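Local coordinates for protein prolyl 4-hydroxylase (Paramecium bursaria Chlorella virus 1, PDB 5C5T) that probably hydroxylates proline residues of collagen-like chains, as a metal-dependent dioxygenase that uses 2-oxoglutarate as co-substrate, at residues A[38-43]-A[179-184]; A[43-48]-A[159-164]; A[51-56]-A[218-223]; A[172-177]-A[187-192]. One frame throughout, in Å; residues are numbered along the deposited sequence.

Contact 1 of 4, residues A[38-43]-A[179-184]; sequences YEKIDG and TKIKPK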
# COMPACT_ATOMS: atom_id res chain seq x y z
N TYR A 38 -1.88 9.50 -7.11
CA TYR A 38 -1.51 8.07 -7.21
C TYR A 38 -0.85 7.82 -8.55
O TYR A 38 -1.04 8.61 -9.48
CB TYR A 38 -2.74 7.15 -7.05
CG TYR A 38 -3.73 7.36 -8.16
CD1 TYR A 38 -3.55 6.78 -9.39
CD2 TYR A 38 -4.81 8.19 -7.98
CE1 TYR A 38 -4.46 7.02 -10.43
CE2 TYR A 38 -5.74 8.43 -8.99
CZ TYR A 38 -5.56 7.83 -10.22
OH TYR A 38 -6.49 8.14 -11.23
N GLU A 39 -0.01 6.79 -8.59
CA GLU A 39 0.59 6.27 -9.81
C GLU A 39 0.55 4.77 -9.73
O GLU A 39 0.86 4.16 -8.67
CB GLU A 39 2.02 6.78 -9.97
CG GLU A 39 2.12 8.27 -10.08
CD GLU A 39 3.54 8.77 -10.23
OE1 GLU A 39 4.23 8.38 -11.20
OE2 GLU A 39 3.95 9.59 -9.41
N LYS A 40 0.30 4.15 -10.89
CA LYS A 40 0.25 2.70 -11.00
C LYS A 40 1.44 2.23 -11.80
O LYS A 40 1.74 2.82 -12.83
CB LYS A 40 -1.08 2.25 -11.66
CG LYS A 40 -1.26 0.70 -11.83
CD LYS A 40 -2.56 0.33 -12.53
CE LYS A 40 -2.37 0.30 -14.02
NZ LYS A 40 -3.61 -0.22 -14.65
N ILE A 41 2.13 1.20 -11.32
CA ILE A 41 3.26 0.62 -12.02
C ILE A 41 3.03 -0.86 -12.27
O ILE A 41 3.07 -1.65 -11.35
CB ILE A 41 4.54 0.84 -11.24
CG1 ILE A 41 4.73 2.31 -10.84
CG2 ILE A 41 5.76 0.32 -12.06
CD1 ILE A 41 5.79 2.47 -9.71
N ASP A 42 2.83 -1.26 -13.52
CA ASP A 42 2.75 -2.70 -13.81
C ASP A 42 4.14 -3.35 -13.77
O ASP A 42 5.12 -2.71 -14.12
CB ASP A 42 2.11 -2.91 -15.17
CG ASP A 42 0.64 -2.60 -15.16
OD1 ASP A 42 -0.07 -2.92 -14.18
OD2 ASP A 42 0.19 -2.04 -16.17
N GLY A 43 4.20 -4.61 -13.36
CA GLY A 43 5.44 -5.35 -13.28
C GLY A 43 6.46 -4.85 -12.30
O GLY A 43 7.66 -5.10 -12.45
N THR A 179 -11.96 6.80 -8.94
CA THR A 179 -11.21 5.75 -9.59
C THR A 179 -11.06 4.48 -8.71
O THR A 179 -10.91 4.55 -7.50
CB THR A 179 -9.83 6.32 -10.04
OG1 THR A 179 -9.19 5.37 -10.92
CG2 THR A 179 -8.94 6.58 -8.87
N LYS A 180 -11.23 3.32 -9.33
CA LYS A 180 -10.99 2.00 -8.73
C LYS A 180 -9.94 1.24 -9.52
O LYS A 180 -10.12 1.05 -10.74
CB LYS A 180 -12.24 1.13 -8.73
CG LYS A 180 -13.43 1.67 -8.07
CD LYS A 180 -14.58 0.70 -8.22
CE LYS A 180 -15.89 1.35 -7.77
NZ LYS A 180 -16.19 2.58 -8.57
N ILE A 181 -8.92 0.74 -8.83
CA ILE A 181 -7.83 -0.04 -9.44
C ILE A 181 -8.03 -1.55 -9.28
O ILE A 181 -8.22 -2.05 -8.17
CB ILE A 181 -6.48 0.35 -8.81
CG1 ILE A 181 -6.22 1.89 -8.80
CG2 ILE A 181 -5.35 -0.45 -9.45
CD1 ILE A 181 -6.01 2.53 -10.14
N LYS A 182 -7.94 -2.30 -10.38
CA LYS A 182 -8.19 -3.75 -10.34
C LYS A 182 -6.86 -4.45 -9.98
O LYS A 182 -5.82 -4.19 -10.60
CB LYS A 182 -8.75 -4.24 -11.70
CG LYS A 182 -8.66 -5.73 -11.94
CD LYS A 182 -9.21 -6.09 -13.35
CE LYS A 182 -8.97 -7.54 -13.78
NZ LYS A 182 -9.39 -7.72 -15.21
N PRO A 183 -6.88 -5.32 -8.95
CA PRO A 183 -5.64 -6.02 -8.62
C PRO A 183 -5.10 -6.77 -9.78
O PRO A 183 -5.89 -7.39 -10.52
CB PRO A 183 -6.04 -6.98 -7.52
CG PRO A 183 -7.13 -6.27 -6.83
CD PRO A 183 -7.92 -5.63 -7.95
N LYS A 184 -3.78 -6.71 -9.93
CA LYS A 184 -3.05 -7.50 -10.94
C LYS A 184 -1.72 -7.93 -10.31
O LYS A 184 -1.02 -7.07 -9.80
CB LYS A 184 -2.78 -6.69 -12.21
CG LYS A 184 -2.06 -7.46 -13.34
CD LYS A 184 -1.82 -6.54 -14.56
CE LYS A 184 -1.32 -7.36 -15.76
NZ LYS A 184 -0.81 -6.48 -16.88
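The contact joins strand 179-181, at the edge of the minor sheet of the double-stranded beta-helix, to strand 38-41, an N-terminal strand that extends the major sheet. They run in nearly the same direction, 26° apart, and no hydrogen bond links them. Side chains bridge the space between. Tyr-38 and Thr-179 reach for each other from opposite directions. The CG2 methyl of Thr-179 touches the outer end of the ring, with CE2 of Tyr-38 3.7 Å away and the phenol OH of Tyr-38 equally near. This methyl sits between the backbone N and the carbonyl carbon of its own residue, while OG1 is anti to N (chi1 -168°). OG1 of Thr-179 is 3.9 Å from the OH of Tyr-38, too far to bond. In the middle, the aliphatic shaft of Lys-40 lies by Ile-181, CD to CG2 4.2 Å. At the far end Lys-184, fully extended, crosses Asp-42 at about a right angle. NZ of Lys-184 stays 4.5 Å from OD1 of Asp-42, too long for a salt bridge. That OD1 is instead hydrogen-bonded to Thr-187 OG1. The arrangement is that of an added N-terminal strand facing a core strand across the open edges of the jelly-roll of 2-oxoglutarate oxygenases.

Contact 2 of 4, residues A[43-48]-A[159-164]; sequences GFLSDI and VYLKAP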
# COMPACT_ATOMS: atom_id res chain seq x y z
N GLY A 43 4.20 -4.61 -13.36
CA GLY A 43 5.44 -5.35 -13.28
C GLY A 43 6.46 -4.85 -12.30
O GLY A 43 7.66 -5.10 -12.45
N PHE A 44 5.98 -4.17 -11.25
CA PHE A 44 6.85 -3.71 -10.18
C PHE A 44 7.60 -4.90 -9.56
O PHE A 44 8.80 -4.78 -9.32
CB PHE A 44 6.02 -2.98 -9.12
CG PHE A 44 6.82 -2.31 -8.04
CD1 PHE A 44 7.42 -1.06 -8.27
CD2 PHE A 44 7.02 -2.91 -6.81
CE1 PHE A 44 8.15 -0.42 -7.25
CE2 PHE A 44 7.75 -2.30 -5.81
CZ PHE A 44 8.33 -1.05 -6.03
N LEU A 45 6.90 -6.01 -9.30
CA LEU A 45 7.55 -7.30 -8.99
C LEU A 45 7.27 -8.30 -10.06
O LEU A 45 6.19 -8.25 -10.64
CB LEU A 45 7.08 -7.89 -7.66
CG LEU A 45 7.45 -7.15 -6.37
CD1 LEU A 45 6.90 -7.87 -5.13
CD2 LEU A 45 8.97 -6.92 -6.27
N SER A 46 8.19 -9.25 -10.31
CA SER A 46 7.83 -10.36 -11.19
C SER A 46 6.81 -11.30 -10.54
O SER A 46 6.62 -11.30 -9.32
CB SER A 46 9.04 -11.16 -11.59
OG SER A 46 9.47 -11.96 -10.49
N ASP A 47 6.18 -12.10 -11.37
CA ASP A 47 5.22 -13.08 -10.86
C ASP A 47 5.92 -14.06 -9.88
O ASP A 47 5.37 -14.37 -8.82
CB ASP A 47 4.57 -13.88 -12.00
CG ASP A 47 3.50 -13.08 -12.77
OD1 ASP A 47 3.33 -11.87 -12.55
OD2 ASP A 47 2.81 -13.69 -13.62
N ILE A 48 7.11 -14.53 -10.18
CA ILE A 48 7.69 -15.54 -9.28
C ILE A 48 8.14 -14.84 -7.97
O ILE A 48 8.01 -15.46 -6.91
CB ILE A 48 8.79 -16.37 -9.94
CG1 ILE A 48 10.07 -15.60 -10.06
CG2 ILE A 48 8.32 -16.91 -11.28
CD1 ILE A 48 10.96 -15.91 -8.92
N VAL A 159 1.81 -3.31 -3.23
CA VAL A 159 1.98 -4.26 -4.34
C VAL A 159 0.93 -5.34 -4.26
O VAL A 159 0.74 -5.93 -3.19
CB VAL A 159 3.38 -4.93 -4.32
CG1 VAL A 159 3.59 -5.69 -5.63
CG2 VAL A 159 4.44 -3.96 -4.09
N TYR A 160 0.24 -5.61 -5.37
CA TYR A 160 -0.67 -6.78 -5.43
C TYR A 160 0.15 -8.04 -5.65
O TYR A 160 0.83 -8.16 -6.69
CB TYR A 160 -1.71 -6.65 -6.57
CG TYR A 160 -2.60 -5.41 -6.46
CD1 TYR A 160 -3.52 -5.29 -5.48
CD2 TYR A 160 -2.47 -4.37 -7.38
CE1 TYR A 160 -4.33 -4.14 -5.37
CE2 TYR A 160 -3.26 -3.22 -7.28
CZ TYR A 160 -4.19 -3.12 -6.27
OH TYR A 160 -4.99 -1.99 -6.19
N LEU A 161 0.15 -8.94 -4.67
CA LEU A 161 0.87 -10.21 -4.82
C LEU A 161 -0.00 -11.27 -5.44
O LEU A 161 0.52 -12.14 -6.15
CB LEU A 161 1.39 -10.70 -3.47
CG LEU A 161 2.25 -9.69 -2.68
CD1 LEU A 161 2.85 -10.40 -1.46
CD2 LEU A 161 3.33 -9.05 -3.46
N LYS A 162 -1.30 -11.23 -5.16
CA LYS A 162 -2.26 -12.17 -5.71
C LYS A 162 -3.60 -11.46 -5.91
O LYS A 162 -4.11 -10.77 -5.00
CB LYS A 162 -2.41 -13.39 -4.82
CG LYS A 162 -3.34 -14.48 -5.43
CD LYS A 162 -3.24 -15.82 -4.69
CE LYS A 162 -3.99 -16.91 -5.47
NZ LYS A 162 -3.73 -18.26 -4.88
N ALA A 163 -4.16 -11.60 -7.10
CA ALA A 163 -5.46 -11.00 -7.43
C ALA A 163 -6.62 -12.00 -7.33
O ALA A 163 -6.40 -13.21 -7.50
CB ALA A 163 -5.40 -10.43 -8.83
N PRO A 164 -7.85 -11.49 -7.08
CA PRO A 164 -9.09 -12.29 -7.10
C PRO A 164 -9.28 -12.94 -8.44
O PRO A 164 -8.66 -12.53 -9.43
CB PRO A 164 -10.18 -11.26 -6.84
CG PRO A 164 -9.51 -10.19 -6.05
CD PRO A 164 -8.11 -10.12 -6.62
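The ring of Phe-44 meets the CG2 methyl of Val-159, which lies 3.9 Å from CD2 of Phe-44 and slightly farther from CE2. The two side chains cross at about a right angle. The same ring takes part in a cation-pi contact with Lys-104 of helix 96-109, and it also touches Ser-188. Leu-45 follows directly in the chain and uses the other branch of the valine: its CD1 is 4.0 Å from CG1 of Val-159. The valine chi1 of -169° sets CG1 opposite the backbone N and CG2 next to it, which spreads one methyl to each neighbour. CD1 of Leu-45 also reaches CD2 of Leu-161, at 4.1 Å. All four side chains are buried, and every contact between them is apolar. Other members of the layer are Val-97 and Ile-101, which pack on Leu-45, and Leu-53 and Ile-54, which pack on Leu-161. The segment 43-46 leads into helix 47-59, with Ser-46 as its N-cap. On the strand side the chain bends at Leu-161. There Leu-161 and Lys-162 both face Ile-218, a classic beta bulge between strands 153-160 and 217-225 of the major sheet of the double-stranded beta-helix.

Contact 3 of 4, residues A[51-56]-A[218-223]; sequences DVLINA and IIANQW. With AKG (2-oxoglutaric acid), chain C.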
# COMPACT_ATOMS: atom_id res chain seq x y z
N ASP A 51 5.17 -14.79 -5.74
CA ASP A 51 4.87 -16.09 -5.18
C ASP A 51 5.83 -16.43 -4.04
O ASP A 51 5.41 -17.00 -3.04
CB ASP A 51 4.94 -17.18 -6.25
CG ASP A 51 3.79 -17.10 -7.26
OD1 ASP A 51 2.71 -16.50 -7.00
OD2 ASP A 51 3.98 -17.70 -8.33
N VAL A 52 7.10 -16.06 -4.19
CA VAL A 52 8.08 -16.32 -3.16
C VAL A 52 7.66 -15.56 -1.88
O VAL A 52 7.73 -16.08 -0.77
CB VAL A 52 9.49 -15.93 -3.66
CG1 VAL A 52 10.50 -15.88 -2.53
CG2 VAL A 52 9.93 -16.92 -4.75
N LEU A 53 7.16 -14.34 -2.06
CA LEU A 53 6.79 -13.54 -0.90
C LEU A 53 5.54 -14.09 -0.26
O LEU A 53 5.47 -14.20 0.96
CB LEU A 53 6.61 -12.05 -1.26
CG LEU A 53 6.29 -11.08 -0.10
CD1 LEU A 53 7.25 -11.28 1.08
CD2 LEU A 53 6.28 -9.61 -0.55
N ILE A 54 4.53 -14.47 -1.06
CA ILE A 54 3.37 -15.11 -0.48
C ILE A 54 3.74 -16.32 0.35
O ILE A 54 3.23 -16.50 1.45
CB ILE A 54 2.39 -15.53 -1.59
CG1 ILE A 54 1.81 -14.29 -2.30
CG2 ILE A 54 1.27 -16.39 -1.07
CD1 ILE A 54 1.17 -14.57 -3.65
N ASN A 55 4.58 -17.20 -0.20
CA ASN A 55 4.96 -18.40 0.55
C ASN A 55 5.69 -18.08 1.85
O ASN A 55 5.43 -18.73 2.84
CB ASN A 55 5.78 -19.34 -0.37
CG ASN A 55 4.91 -19.93 -1.46
OD1 ASN A 55 3.72 -20.18 -1.26
ND2 ASN A 55 5.48 -20.08 -2.66
N ALA A 56 6.53 -17.03 1.87
CA ALA A 56 7.25 -16.61 3.07
C ALA A 56 6.23 -16.10 4.08
O ALA A 56 6.34 -16.42 5.27
CB ALA A 56 8.31 -15.55 2.76
N ILE A 218 -4.00 -10.86 -1.99
CA ILE A 218 -2.84 -10.68 -1.10
C ILE A 218 -2.07 -9.43 -1.58
O ILE A 218 -1.76 -9.32 -2.77
CB ILE A 218 -1.95 -11.93 -1.06
CG1 ILE A 218 -2.79 -13.18 -0.80
CG2 ILE A 218 -0.86 -11.73 -0.02
CD1 ILE A 218 -1.99 -14.45 -0.73
N ILE A 219 -1.79 -8.53 -0.63
CA ILE A 219 -1.01 -7.33 -0.87
C ILE A 219 0.21 -7.23 0.06
O ILE A 219 0.27 -7.83 1.15
CB ILE A 219 -1.92 -6.09 -0.70
CG1 ILE A 219 -2.42 -6.00 0.72
CG2 ILE A 219 -3.03 -6.16 -1.74
CD1 ILE A 219 -3.23 -4.75 1.00
N ALA A 220 1.19 -6.45 -0.39
CA ALA A 220 2.31 -5.96 0.42
C ALA A 220 2.28 -4.43 0.52
O ALA A 220 2.17 -3.72 -0.48
CB ALA A 220 3.62 -6.43 -0.15
N ASN A 221 2.23 -3.94 1.77
CA ASN A 221 2.20 -2.49 2.06
C ASN A 221 3.52 -2.00 2.53
O ASN A 221 4.03 -2.44 3.58
CB ASN A 221 1.16 -2.16 3.14
CG ASN A 221 -0.25 -2.21 2.64
OD1 ASN A 221 -0.59 -1.57 1.67
ND2 ASN A 221 -1.10 -2.94 3.35
N GLN A 222 4.09 -1.08 1.77
CA GLN A 222 5.31 -0.33 2.18
C GLN A 222 4.92 1.11 2.52
O GLN A 222 4.66 1.90 1.64
CB GLN A 222 6.38 -0.35 1.09
CG GLN A 222 7.60 0.50 1.43
CD GLN A 222 8.36 0.00 2.66
OE1 GLN A 222 9.17 -0.92 2.57
NE2 GLN A 222 8.05 0.55 3.82
N TRP A 223 4.84 1.43 3.80
CA TRP A 223 4.53 2.79 4.22
C TRP A 223 5.83 3.58 4.39
O TRP A 223 6.87 3.06 4.77
CB TRP A 223 3.63 2.80 5.51
CG TRP A 223 2.20 2.38 5.24
CD1 TRP A 223 1.30 3.06 4.48
CD2 TRP A 223 1.52 1.19 5.69
NE1 TRP A 223 0.11 2.37 4.42
CE2 TRP A 223 0.22 1.22 5.16
CE3 TRP A 223 1.89 0.08 6.48
CZ2 TRP A 223 -0.73 0.19 5.38
CZ3 TRP A 223 0.94 -0.93 6.72
CH2 TRP A 223 -0.36 -0.87 6.15
C1 AKG C . -4.33 -0.74 3.60
O1 AKG C . -3.86 -1.86 3.96
O2 AKG C . -4.09 0.27 4.32
C2 AKG C . -5.24 -0.65 2.41
O5 AKG C . -5.89 0.35 2.28
C3 AKG C . -5.33 -1.82 1.42
C4 AKG C . -6.21 -1.50 0.24
C5 AKG C . -6.61 -2.74 -0.53
O3 AKG C . -6.64 -3.86 0.05
O4 AKG C . -6.89 -2.63 -1.76
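Ile-54 and Ile-218 meet at a slant, branch against tip. The CG2 methyl of Ile-54 lies 3.8 Å from CD1 of Ile-218, and CG1 of Ile-54 is 4.1 Å from the same methyl. Ile-218 is extended through CG1 (chi2 -179°), which carries CD1 outward to the helix. One residue back on the helix, Leu-53 points CD2 at CB of Ala-220, 4.2 Å away. Leu-53 also packs against Val-97 and Ile-101 of helix 96-109. Helix 47-59 thus covers the outer face of the major sheet of the double-stranded beta-helix, while the alternate residues of strand 217-225 line the 2-oxoglutarate pocket. Ile-219 sends CD1 to within 3.6 Å of C3 of the ligand. Asn-221 ND2 gives O1 of 2-oxoglutarate a weak, bent hydrogen bond of 3.0 Å (130°), and it is also bonded to Gln-125 OE1. CB of Asn-221 lies over one face of the Trp-223 ring, offset toward its rim. The edge of that ring faces the ligand in plane, with CZ2 of Trp-223 3.5 Å from O2 of 2-oxoglutarate. NE1 of Trp-223 is hydrogen-bonded to OD2 of the zinc ligand Asp-140, a second-shell link to the metal. Gln-222 bonds through NE2 to the carbonyl O of Trp-223 at 2.9 Å, with the donor above the carbonyl plane.

Contact 4 of 4, residues A[172-177]-A[187-192]; sequences TDFPTL and TSIFFW. With AKG (2-oxoglutaric acid), chain C.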
# COMPACT_ATOMS: atom_id res chain seq x y z
N THR A 172 -9.14 -1.71 -5.31
CA THR A 172 -8.75 -0.62 -4.43
C THR A 172 -9.51 0.60 -4.90
O THR A 172 -9.36 1.01 -6.05
CB THR A 172 -7.25 -0.33 -4.45
OG1 THR A 172 -6.53 -1.54 -4.20
CG2 THR A 172 -6.85 0.72 -3.42
N ASP A 173 -10.35 1.17 -4.03
CA ASP A 173 -11.23 2.25 -4.37
C ASP A 173 -10.67 3.58 -3.83
O ASP A 173 -10.26 3.66 -2.66
CB ASP A 173 -12.63 1.97 -3.81
CG ASP A 173 -13.70 2.93 -4.31
OD1 ASP A 173 -13.52 3.56 -5.37
OD2 ASP A 173 -14.73 3.09 -3.63
N PHE A 174 -10.62 4.60 -4.69
CA PHE A 174 -10.35 5.97 -4.27
C PHE A 174 -11.60 6.77 -4.60
O PHE A 174 -11.71 7.38 -5.67
CB PHE A 174 -9.11 6.57 -4.98
CG PHE A 174 -7.79 5.88 -4.67
CD1 PHE A 174 -6.96 6.32 -3.67
CD2 PHE A 174 -7.36 4.81 -5.44
CE1 PHE A 174 -5.76 5.70 -3.43
CE2 PHE A 174 -6.16 4.18 -5.19
CZ PHE A 174 -5.35 4.64 -4.16
N PRO A 175 -12.59 6.78 -3.68
CA PRO A 175 -13.91 7.32 -4.05
C PRO A 175 -13.92 8.81 -4.38
O PRO A 175 -14.70 9.22 -5.24
CB PRO A 175 -14.78 7.03 -2.81
CG PRO A 175 -13.84 6.71 -1.74
CD PRO A 175 -12.59 6.15 -2.35
N THR A 176 -13.06 9.60 -3.74
CA THR A 176 -13.03 11.04 -3.99
C THR A 176 -12.40 11.32 -5.36
O THR A 176 -12.72 12.30 -6.01
CB THR A 176 -12.29 11.74 -2.88
OG1 THR A 176 -12.92 11.41 -1.64
CG2 THR A 176 -12.24 13.28 -3.11
N LEU A 177 -11.54 10.42 -5.81
CA LEU A 177 -10.95 10.59 -7.11
C LEU A 177 -11.73 9.87 -8.19
O LEU A 177 -11.38 9.96 -9.38
CB LEU A 177 -9.51 10.10 -7.09
CG LEU A 177 -8.54 10.83 -6.15
CD1 LEU A 177 -7.21 10.09 -6.13
CD2 LEU A 177 -8.34 12.28 -6.54
N THR A 187 1.69 -5.70 -9.93
CA THR A 187 1.42 -4.27 -10.09
C THR A 187 1.49 -3.57 -8.76
O THR A 187 1.02 -4.09 -7.77
CB THR A 187 0.03 -4.05 -10.70
OG1 THR A 187 -0.03 -4.59 -12.05
CG2 THR A 187 -0.39 -2.61 -10.72
N SER A 188 2.09 -2.39 -8.77
CA SER A 188 2.08 -1.53 -7.57
C SER A 188 1.19 -0.32 -7.79
O SER A 188 1.01 0.18 -8.92
CB SER A 188 3.51 -1.06 -7.17
OG SER A 188 4.10 -0.26 -8.18
N ILE A 189 0.64 0.19 -6.67
CA ILE A 189 -0.02 1.48 -6.62
C ILE A 189 0.70 2.28 -5.57
O ILE A 189 0.80 1.86 -4.42
CB ILE A 189 -1.52 1.42 -6.27
CG1 ILE A 189 -2.33 0.58 -7.26
CG2 ILE A 189 -2.09 2.80 -6.25
CD1 ILE A 189 -2.38 1.12 -8.68
N PHE A 190 1.23 3.41 -5.98
CA PHE A 190 1.79 4.44 -5.07
C PHE A 190 0.76 5.57 -4.84
O PHE A 190 0.16 6.09 -5.79
CB PHE A 190 3.08 5.03 -5.65
CG PHE A 190 3.64 6.15 -4.84
CD1 PHE A 190 4.48 5.89 -3.78
CD2 PHE A 190 3.29 7.46 -5.10
CE1 PHE A 190 5.01 6.93 -3.02
CE2 PHE A 190 3.79 8.51 -4.33
CZ PHE A 190 4.64 8.24 -3.29
N PHE A 191 0.54 5.99 -3.58
CA PHE A 191 -0.25 7.18 -3.40
C PHE A 191 0.21 8.01 -2.23
O PHE A 191 0.70 7.51 -1.22
CB PHE A 191 -1.78 6.85 -3.24
CG PHE A 191 -2.12 5.88 -2.12
CD1 PHE A 191 -2.13 4.51 -2.33
CD2 PHE A 191 -2.50 6.35 -0.83
CE1 PHE A 191 -2.50 3.64 -1.32
CE2 PHE A 191 -2.82 5.47 0.18
CZ PHE A 191 -2.85 4.11 -0.08
N TRP A 192 -0.01 9.31 -2.36
CA TRP A 192 0.34 10.25 -1.30
C TRP A 192 -0.69 10.22 -0.18
O TRP A 192 -1.88 10.12 -0.42
CB TRP A 192 0.47 11.68 -1.85
CG TRP A 192 1.67 11.86 -2.68
CD1 TRP A 192 1.73 11.78 -4.03
CD2 TRP A 192 3.01 12.09 -2.22
NE1 TRP A 192 3.04 11.97 -4.46
CE2 TRP A 192 3.83 12.18 -3.36
CE3 TRP A 192 3.59 12.28 -0.95
CZ2 TRP A 192 5.22 12.42 -3.27
CZ3 TRP A 192 4.96 12.53 -0.87
CH2 TRP A 192 5.75 12.59 -2.02
C1 AKG C . -4.33 -0.74 3.60
O1 AKG C . -3.86 -1.86 3.96
O2 AKG C . -4.09 0.27 4.32
C2 AKG C . -5.24 -0.65 2.41
O5 AKG C . -5.89 0.35 2.28
C3 AKG C . -5.33 -1.82 1.42
C4 AKG C . -6.21 -1.50 0.24
C5 AKG C . -6.61 -2.74 -0.53
O3 AKG C . -6.64 -3.86 0.05
O4 AKG C . -6.89 -2.63 -1.76
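Phe-174 projects across the interior of the double-stranded beta-helix, from strand 172-174 of the minor sheet to Phe-191 and Ile-189 of the major sheet. Its side chain also touches Thr-179 of the next strand. CG is anti to the carbonyl carbon (chi1 -64°), which turns the ring to the opposite sheet. Along one side of the ring, CE2 of Phe-174 reaches CG2 of Thr-172, two residues earlier in the same strand, at 3.9 Å. On the other side, CE1 of Phe-174 stands over one face of Phe-191, 3.9 Å from CG of that ring and offset toward its rim. The tip atom CZ of Phe-174 is 3.7 Å from CD1 of Phe-191 and also meets CG2 of Ile-189, at 4.3 Å. The pair is a T-shaped stack: the edge of Phe-174 points at the face of Phe-191, with ring centroids 5.3 Å apart and planes at 78°. Phe-191 in turn packs on Asp-140 and His-207, two of the zinc ligands, so the stack lies beside the metal site. Thr-172 faces the same interior and belongs to the 2-oxoglutarate pocket. Its OG1 is also hydrogen-bonded to Tyr-160 OH, a second-shell contact that would help to position it. The Thr-172 OG1 donates its hydrogen bond to O4 of the distal carboxylate of 2-oxoglutarate, at 2.7 Å.

Contact 1 is a surface contact; the other three are buried. Contacts 1 and 4 both span the two sheets. Contact 1 bridges their borders with mixed polar, aromatic and aliphatic side chains, and contact 4 fills the interior with two phenylalanines and an isoleucine. Contacts 2 and 3 share helix 47-59 or its lead-in and lie on the other side of the major sheet, where the chemistry is apolar, mostly aliphatic with one aromatic ring. They are joined by backbone bonds between strands 153-160 and 217-225. Contacts 3 and 4 lie on opposite sides of the chain's centre, yet both touch 2-oxoglutarate, their hydrogen bonds going to opposite carboxylates. Contacts 1 and 2 share Gly-43, in the connection before the helix.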